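PDB 2Q0X: paraflagellar rod component from Trypanosoma brucei, which is of unknown function but adopts the alpha/beta-hydrolase fold and is named as a component of the paraflagellar rod. Local coordinates for the interface of chains A and B. Residues are numbered along the deposited sequence; one frame, centred on the assembly and turned at random. Chains: chain A/B, Uncharacterized protein.

The interface of chains A and B. Residues chain A 80-81, 174; chain B 47-48, 174, 176-177, 188.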
loop_
_atom_site.group_PDB
_atom_site.type_symbol
_atom_site.label_atom_id
_atom_site.label_comp_id
_atom_site.label_asym_id
_atom_site.label_seq_id
_atom_site.Cartn_x
_atom_site.Cartn_y
_atom_site.Cartn_z
ATOM N N ILE A 80 5.053 -2.026 -4.665
ATOM C CA ILE A 80 6.390 -2.351 -5.156
ATOM C C ILE A 80 6.833 -3.670 -4.497
ATOM O O ILE A 80 6.441 -3.969 -3.360
ATOM C CB ILE A 80 7.403 -1.175 -4.888
ATOM C CG1 ILE A 80 7.373 -0.161 -6.041
ATOM C CG2 ILE A 80 8.858 -1.684 -4.721
ATOM C CD1 ILE A 80 6.286 0.823 -5.979
ATOM N N GLY A 81 7.596 -4.472 -5.245
ATOM C CA GLY A 81 8.203 -5.718 -4.735
ATOM C C GLY A 81 7.247 -6.904 -4.643
ATOM O O GLY A 81 7.577 -7.932 -4.036
ATOM N N GLU A 174 6.580 -5.036 -13.687
ATOM C CA GLU A 174 6.211 -4.094 -12.615
ATOM C C GLU A 174 6.111 -2.637 -13.091
ATOM O O GLU A 174 5.755 -1.761 -12.322
ATOM C CB GLU A 174 7.227 -4.170 -11.462
ATOM C CG GLU A 174 6.729 -3.585 -10.114
ATOM C CD GLU A 174 7.815 -3.523 -9.024
ATOM O OE1 GLU A 174 8.874 -2.884 -9.237
ATOM O OE2 GLU A 174 7.593 -4.104 -7.942
ATOM N N GLN B 47 9.742 0.554 1.038
ATOM C CA GLN B 47 8.722 0.599 0.013
ATOM C C GLN B 47 7.887 -0.684 -0.055
ATOM O O GLN B 47 6.730 -0.646 -0.478
ATOM C CB GLN B 47 9.354 0.881 -1.350
ATOM C CG GLN B 47 9.688 2.328 -1.550
ATOM C CD GLN B 47 10.514 2.549 -2.780
ATOM O OE1 GLN B 47 11.699 2.260 -2.787
ATOM N NE2 GLN B 47 9.894 3.076 -3.828
ATOM N N THR B 48 8.479 -1.803 0.355
ATOM C CA THR B 48 7.788 -3.081 0.417
ATOM C C THR B 48 7.267 -3.381 1.818
ATOM O O THR B 48 6.851 -4.506 2.069
ATOM C CB THR B 48 8.726 -4.244 -0.004
ATOM O OG1 THR B 48 9.806 -4.358 0.941
ATOM C CG2 THR B 48 9.285 -4.023 -1.417
ATOM N N GLU B 174 10.103 3.702 -11.822
ATOM C CA GLU B 174 9.251 2.952 -10.898
ATOM C C GLU B 174 9.569 1.452 -10.869
ATOM O O GLU B 174 9.043 0.726 -10.034
ATOM C CB GLU B 174 7.786 3.174 -11.257
ATOM C CG GLU B 174 6.794 2.787 -10.144
ATOM C CD GLU B 174 5.450 2.372 -10.687
ATOM O OE1 GLU B 174 5.414 1.382 -11.450
ATOM O OE2 GLU B 174 4.435 3.029 -10.352
ATOM N N SER B 176 11.365 -1.360 -9.715
ATOM C CA SER B 176 12.296 -1.860 -8.714
ATOM C C SER B 176 13.100 -3.070 -9.191
ATOM O O SER B 176 14.226 -3.277 -8.728
ATOM C CB SER B 176 11.579 -2.205 -7.404
ATOM O OG SER B 176 10.820 -3.392 -7.528
ATOM N N LEU B 177 12.527 -3.850 -10.105
ATOM C CA LEU B 177 13.202 -5.029 -10.676
ATOM C C LEU B 177 14.379 -4.677 -11.576
ATOM O O LEU B 177 15.315 -5.461 -11.693
ATOM C CB LEU B 177 12.222 -5.926 -11.450
ATOM C CG LEU B 177 11.481 -6.950 -10.603
ATOM C CD1 LEU B 177 10.503 -6.239 -9.689
ATOM C CD2 LEU B 177 10.759 -7.925 -11.497
ATOM N N THR B 188 12.958 1.562 -5.732
ATOM C CA THR B 188 12.812 2.111 -7.074
ATOM C C THR B 188 14.042 2.938 -7.466
ATOM O O THR B 188 14.707 3.552 -6.606
ATOM C CB THR B 188 11.507 2.924 -7.248
ATOM O OG1 THR B 188 11.386 3.899 -6.202
ATOM C CG2 THR B 188 10.295 1.995 -7.221
#
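A:Glu174 reaches across to B:Ser176 and shows how one carboxylate can cap a helical turn of the partner while bracing a loop of its own chain. Its CG lies anti to the backbone N (chi1 -162°) and the chain runs extended beyond it, which carries the carboxylate to the first residue of the 3-10 helix B:176-179. There OE1 accepts from both the hydroxyl and the backbone N of B:Ser176. The hydroxyl OG donates at 2.6 Å to the syn lone pair of A:Glu174 OE1. The backbone N of B:Ser176 meets the same OE1 at 3.0 Å, nearly along the C-O axis, in a bent bond (135° at H). The OG of B:Ser176 stands between its own backbone N and carbonyl carbon (chi1 73°), close enough to that N for both donors to converge. On the home side, the backbone N of A:Gly81 gives a straighter bond to A:Glu174 OE2, 2.7 Å long, so both oxygens are held and rotation of the carboxylate should be restrained. B:Leu177 crosses the acid obliquely, its CD1 lying 3.9 Å from A:Glu174 CD.

Beside this polar grip, A:Ile80 inserts its two branches among chain B residues. CG2 packs on B:Ser176 CB and, farther off, on the methyl of B:Thr48, whereas CG1 meets B:Thr188 CG2 at 3.8 Å, the two side chains crossing at about a right angle. The amide of B:Gln47 holds B:Thr188 within its own chain: its NE2 donates in the amide plane to the hydroxyl OG1 at 2.9 Å, and its OE1 accepts a longer bond from the threonine's backbone N.

The patch recurs with the chains exchanged in this two-fold interface, which may or may not be the biological dimer. Loops supply most of it, together with the start of the 3-10 helix 176-179: A:Ile80 and A:Gly81 follow the 3-10 helix 76-78, B:Gln47 and B:Thr48 follow strand 40-44, residue 174 lies between helix 154-170 and the 3-10 helix 176-179, and B:Thr188 lies just before helix 189-193.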